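Local coordinates for triosephosphate isomerase (Trichomonas vaginalis, PDB 4O4V), which probably catalyses, as a homodimer, the interconversion of D-glyceraldehyde 3-phosphate and dihydroxyacetone phosphate in glycolysis and gluconeogenesis, at residues V77-I82 and K113-N118; F107-A112 and I150-A155. All blocks are in the same frame, centred on the assembly; numbering follows the deposited sequence.

Contact 1 (V77-I82 and K113-N118)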
loop_
_atom_site.group_PDB
_atom_site.type_symbol
_atom_site.label_atom_id
_atom_site.label_comp_id
_atom_site.label_asym_id
_atom_site.label_seq_id
_atom_site.Cartn_x
_atom_site.Cartn_y
_atom_site.Cartn_z
ATOM N N VAL A 77 -3.734 3.275 -1.764
ATOM C CA VAL A 77 -4.334 3.248 -3.101
ATOM C C VAL A 77 -5.807 2.946 -2.957
ATOM O O VAL A 77 -6.208 2.145 -2.115
ATOM C CB VAL A 77 -3.626 2.203 -3.997
ATOM C CG1 VAL A 77 -4.331 2.029 -5.332
ATOM C CG2 VAL A 77 -2.171 2.630 -4.207
ATOM N N THR A 78 -6.633 3.636 -3.735
ATOM C CA THR A 78 -8.082 3.580 -3.558
ATOM C C THR A 78 -8.785 2.961 -4.763
ATOM O O THR A 78 -8.252 2.852 -5.882
ATOM C CB THR A 78 -8.629 4.964 -3.298
ATOM O OG1 THR A 78 -8.479 5.737 -4.499
ATOM C CG2 THR A 78 -7.934 5.642 -2.127
ATOM N N VAL A 79 -10.029 2.553 -4.526
ATOM C CA VAL A 79 -10.872 1.929 -5.542
ATOM C C VAL A 79 -10.962 2.735 -6.838
ATOM O O VAL A 79 -10.731 2.177 -7.912
ATOM C CB VAL A 79 -12.245 1.571 -4.973
ATOM C CG1 VAL A 79 -13.234 1.200 -6.085
ATOM C CG2 VAL A 79 -12.120 0.421 -3.960
ATOM N N PRO A 80 -11.269 4.043 -6.778
ATOM C CA PRO A 80 -11.365 4.765 -8.064
ATOM C C PRO A 80 -10.060 4.740 -8.867
ATOM O O PRO A 80 -10.092 4.745 -10.090
ATOM C CB PRO A 80 -11.733 6.192 -7.642
ATOM C CG PRO A 80 -12.355 6.040 -6.247
ATOM C CD PRO A 80 -11.705 4.874 -5.637
ATOM N N MET A 81 -8.914 4.748 -8.188
ATOM C CA MET A 81 -7.636 4.766 -8.902
ATOM C C MET A 81 -7.485 3.474 -9.697
ATOM O O MET A 81 -7.090 3.480 -10.864
ATOM C CB MET A 81 -6.479 4.900 -7.932
ATOM C CG MET A 81 -6.457 6.147 -7.079
ATOM S SD MET A 81 -5.113 6.033 -5.881
ATOM C CE MET A 81 -5.466 7.479 -4.865
ATOM N N ILE A 82 -7.764 2.356 -9.049
ATOM C CA ILE A 82 -7.679 1.040 -9.661
ATOM C C ILE A 82 -8.684 0.926 -10.800
ATOM O O ILE A 82 -8.344 0.474 -11.900
ATOM C CB ILE A 82 -7.888 -0.028 -8.576
ATOM C CG1 ILE A 82 -6.723 -0.007 -7.567
ATOM C CG2 ILE A 82 -8.067 -1.414 -9.175
ATOM C CD1 ILE A 82 -7.114 -0.609 -6.230
ATOM N N LYS A 113 -17.610 -3.317 1.839
ATOM C CA LYS A 113 -18.770 -2.515 1.497
ATOM C C LYS A 113 -18.387 -1.449 0.473
ATOM O O LYS A 113 -19.097 -1.263 -0.529
ATOM C CB LYS A 113 -19.331 -1.868 2.749
ATOM C CG LYS A 113 -20.567 -0.991 2.516
ATOM C CD LYS A 113 -21.149 -0.457 3.829
ATOM C CE LYS A 113 -22.428 0.374 3.648
ATOM N NZ LYS A 113 -22.170 1.635 2.955
ATOM N N PHE A 114 -17.308 -0.719 0.727
ATOM C CA PHE A 114 -16.904 0.373 -0.150
ATOM C C PHE A 114 -16.529 -0.144 -1.531
ATOM O O PHE A 114 -16.953 0.422 -2.544
ATOM C CB PHE A 114 -15.753 1.164 0.465
ATOM C CG PHE A 114 -15.367 2.346 -0.348
ATOM C CD1 PHE A 114 -16.144 3.458 -0.347
ATOM C CD2 PHE A 114 -14.218 2.326 -1.144
ATOM C CE1 PHE A 114 -15.819 4.547 -1.135
ATOM C CE2 PHE A 114 -13.898 3.413 -1.908
ATOM C CZ PHE A 114 -14.697 4.506 -1.906
ATOM N N ALA A 115 -15.780 -1.241 -1.586
ATOM C CA ALA A 115 -15.383 -1.795 -2.884
ATOM C C ALA A 115 -16.620 -2.222 -3.699
ATOM O O ALA A 115 -16.767 -1.859 -4.881
ATOM C CB ALA A 115 -14.436 -2.949 -2.695
ATOM N N LEU A 116 -17.510 -2.981 -3.066
ATOM C CA LEU A 116 -18.695 -3.506 -3.763
ATOM C C LEU A 116 -19.618 -2.386 -4.199
ATOM O O LEU A 116 -20.123 -2.405 -5.340
ATOM C CB LEU A 116 -19.425 -4.516 -2.893
ATOM C CG LEU A 116 -18.677 -5.831 -2.706
ATOM C CD1 LEU A 116 -19.244 -6.597 -1.547
ATOM C CD2 LEU A 116 -18.659 -6.668 -3.979
ATOM N N GLU A 117 -19.844 -1.389 -3.341
ATOM C CA GLU A 117 -20.776 -0.343 -3.722
ATOM C C GLU A 117 -20.202 0.529 -4.817
ATOM O O GLU A 117 -20.962 1.239 -5.496
ATOM C CB GLU A 117 -21.290 0.422 -2.491
ATOM C CG GLU A 117 -20.345 1.351 -1.934
ATOM C CD GLU A 117 -20.677 1.799 -0.501
ATOM O OE1 GLU A 117 -21.681 1.359 0.102
ATOM O OE2 GLU A 117 -19.887 2.595 0.030
ATOM N N ASN A 118 -18.896 0.467 -5.055
ATOM C CA ASN A 118 -18.233 1.211 -6.127
ATOM C C ASN A 118 -17.869 0.344 -7.330
ATOM O O ASN A 118 -17.039 0.722 -8.145
ATOM C CB ASN A 118 -17.002 1.944 -5.579
ATOM C CG ASN A 118 -17.375 3.167 -4.791
ATOM O OD1 ASN A 118 -17.500 4.255 -5.374
ATOM N ND2 ASN A 118 -17.609 3.030 -3.500
#
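Val79, in the first turn of the short helix 79-83, pushes its side chain between Phe114, Ala115 and Asn118 at the C-terminal end of helix 105-117. Its two methyls divide the work. CG1 of Val79, anti to the backbone N (chi1 168°), reaches CB of Asn118 at 3.9 Å, whereas Val79 CG2 lies 4.0 Å from CD2 of Phe114 and 4.3 Å from CB of Ala115. The branch carbon itself meets the ring: CB of Val79 stands 3.9 Å from CE2 of Phe114 in an oblique approach. Phe114 comes within range because its CG is anti to the backbone N (chi1 -176°), which swings the ring toward Val79; Phe114 also touches Pro69. Both helices belong to the outer layer of a TIM barrel, and they meet on the outside of the parallel strands; Ala115 also packs on Ile122 of strand 121-126, and Val79 on Met120 just before it. No hydrogen bond joins the two segments, but one inside 113-118 ties two of the residues that meet Val79 to each other. ND2 of Asn118, just past the helix end, donates to the carbonyl O of Phe114 at 2.9 Å, nearly straight at 166° and almost in its own amide plane. The same nitrogen sits 3.3 Å above one face of the Phe114 ring, toward the rim. On the far flank of 77-82, Met81 packs on Pro14 and Ile82 on Ile45, both of the second subunit.

Contact 2 (F107-A112 and I150-A155)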
loop_
_atom_site.group_PDB
_atom_site.type_symbol
_atom_site.label_atom_id
_atom_site.label_comp_id
_atom_site.label_asym_id
_atom_site.label_seq_id
_atom_site.Cartn_x
_atom_site.Cartn_y
_atom_site.Cartn_z
ATOM N N PHE A 107 -12.327 -2.881 9.872
ATOM C CA PHE A 107 -11.665 -2.235 8.736
ATOM C C PHE A 107 -11.993 -3.010 7.463
ATOM O O PHE A 107 -12.293 -2.420 6.421
ATOM C CB PHE A 107 -10.151 -2.230 9.037
ATOM C CG PHE A 107 -9.279 -1.416 8.115
ATOM C CD1 PHE A 107 -9.662 -0.176 7.614
ATOM C CD2 PHE A 107 -7.985 -1.864 7.865
ATOM C CE1 PHE A 107 -8.764 0.583 6.826
ATOM C CE2 PHE A 107 -7.068 -1.115 7.116
ATOM C CZ PHE A 107 -7.460 0.118 6.596
ATOM N N LEU A 108 -11.913 -4.332 7.521
ATOM C CA LEU A 108 -12.143 -5.175 6.355
ATOM C C LEU A 108 -13.594 -5.127 5.886
ATOM O O LEU A 108 -13.861 -5.111 4.682
ATOM C CB LEU A 108 -11.711 -6.609 6.644
ATOM C CG LEU A 108 -10.204 -6.752 6.851
ATOM C CD1 LEU A 108 -9.865 -8.135 7.412
ATOM C CD2 LEU A 108 -9.447 -6.498 5.595
ATOM N N ALA A 109 -14.542 -5.125 6.811
ATOM C CA ALA A 109 -15.940 -4.987 6.443
ATOM C C ALA A 109 -16.172 -3.645 5.743
ATOM O O ALA A 109 -16.912 -3.605 4.747
ATOM C CB ALA A 109 -16.810 -5.142 7.680
ATOM N N ALA A 110 -15.544 -2.576 6.225
ATOM C CA ALA A 110 -15.694 -1.282 5.599
ATOM C C ALA A 110 -15.113 -1.331 4.184
ATOM O O ALA A 110 -15.681 -0.752 3.255
ATOM C CB ALA A 110 -15.030 -0.206 6.433
ATOM N N LYS A 111 -13.979 -2.000 3.983
ATOM C CA LYS A 111 -13.393 -2.150 2.643
ATOM C C LYS A 111 -14.306 -2.935 1.712
ATOM O O LYS A 111 -14.500 -2.560 0.537
ATOM C CB LYS A 111 -12.040 -2.857 2.721
ATOM C CG LYS A 111 -10.954 -2.051 3.363
ATOM C CD LYS A 111 -9.619 -2.778 3.385
ATOM C CE LYS A 111 -8.563 -1.899 4.038
ATOM N NZ LYS A 111 -7.201 -2.407 3.778
ATOM N N ALA A 112 -14.887 -4.016 2.204
ATOM C CA ALA A 112 -15.751 -4.831 1.363
ATOM C C ALA A 112 -16.978 -4.035 0.911
ATOM O O ALA A 112 -17.334 -4.066 -0.265
ATOM C CB ALA A 112 -16.204 -6.080 2.117
ATOM N N ILE A 150 -20.734 -10.554 6.278
ATOM C CA ILE A 150 -22.071 -10.624 5.697
ATOM C C ILE A 150 -22.806 -9.260 5.660
ATOM O O ILE A 150 -23.320 -8.884 4.610
ATOM C CB ILE A 150 -22.926 -11.726 6.375
ATOM C CG1 ILE A 150 -22.496 -13.066 5.821
ATOM C CG2 ILE A 150 -24.437 -11.500 6.162
ATOM C CD1 ILE A 150 -22.987 -14.257 6.653
ATOM N N PRO A 151 -22.874 -8.509 6.775
ATOM C CA PRO A 151 -23.654 -7.261 6.727
ATOM C C PRO A 151 -23.014 -6.174 5.860
ATOM O O PRO A 151 -23.659 -5.182 5.540
ATOM C CB PRO A 151 -23.693 -6.781 8.192
ATOM C CG PRO A 151 -23.079 -7.874 9.016
ATOM C CD PRO A 151 -22.422 -8.865 8.135
ATOM N N ALA A 152 -21.748 -6.345 5.499
ATOM C CA ALA A 152 -21.066 -5.403 4.615
ATOM C C ALA A 152 -21.500 -5.542 3.165
ATOM O O ALA A 152 -21.365 -4.601 2.388
ATOM C CB ALA A 152 -19.570 -5.562 4.718
ATOM N N ILE A 153 -22.015 -6.711 2.779
ATOM C CA ILE A 153 -22.312 -6.958 1.378
ATOM C C ILE A 153 -23.575 -6.198 0.997
ATOM O O ILE A 153 -24.676 -6.495 1.504
ATOM C CB ILE A 153 -22.474 -8.471 1.088
ATOM C CG1 ILE A 153 -21.283 -9.279 1.634
ATOM C CG2 ILE A 153 -22.718 -8.681 -0.386
ATOM C CD1 ILE A 153 -19.905 -8.746 1.248
ATOM N N PRO A 154 -23.506 -5.209 0.088
ATOM C CA PRO A 154 -24.740 -4.475 -0.249
ATOM C C PRO A 154 -25.735 -5.346 -0.942
ATOM O O PRO A 154 -25.413 -6.382 -1.536
ATOM C CB PRO A 154 -24.254 -3.361 -1.189
ATOM C CG PRO A 154 -22.782 -3.266 -0.957
ATOM C CD PRO A 154 -22.333 -4.647 -0.585
ATOM N N ALA A 155 -26.984 -4.907 -0.850
ATOM C CA ALA A 155 -28.087 -5.583 -1.508
ATOM C C ALA A 155 -27.735 -5.805 -2.970
ATOM O O ALA A 155 -27.303 -4.885 -3.674
ATOM C CB ALA A 155 -29.362 -4.747 -1.392
#
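Ala152 meets helix 105-117 at Ala109 and Ala112, and its apolar contacts are between the methyl groups of alanines. CB of Ala152 lies 4.1 Å from CB of Ala109 and 4.3 Å from CB of Ala112. Those two residues are three apart, so their methyls fall on neighbouring turns along one side of the helix, and the single methyl of Ala152 faces both. With such short side chains the backbones come close, the CA atoms of Ala109 and Ala152 being 5.5 Å apart. A methyl-to-carbonyl contact is tighter still: CB of Ala152 rests 3.3 Å from the backbone O of Ala109, so the loop touches the peptide surface of the helix as well as its methyls. Hydrogen bonding stays within each segment and does not cross between them. Ala112 N donates to Leu108 O at 2.9 Å in the regular helix, and Ile153 N to Ile150 O at 3.1 Å, which closes the turn that presents Ala152. Away from the loop, Lys111 runs out extended, its CE 3.4 Å above one face of the Phe107 ring and its NZ in a salt bridge with Glu103. Segment 150-155 lies in the loop between helix 138-149 and strand 161-165 of the TIM barrel; Ala112 also packs on Ile122 of strand 121-126, Ile150 reaches helix 179-197, and Ile153 lies against Leu116 farther along helix 105-117.

Helix 105-117 is common to both contacts: its middle, 107-112, receives the loop 150-155 in contact 2, and its last turn with Asn118 receives helix 79-83 in contact 1. The order along the chain is 77-82, 107-112, 113-118, 150-155, so the two pairings cross, and their centres lie 12 Å apart. They also touch directly, CB of Leu116 lying 3.7 Å from CD of Pro154 and CB of Lys113 approaching the O of Ala152 at 3.4 Å. Helix 105-117 is thus packed between earlier and later elements of the TIM barrel's outer layer, beside strand 121-126; segment 77-82 continues the packing to the second subunit of the dimer.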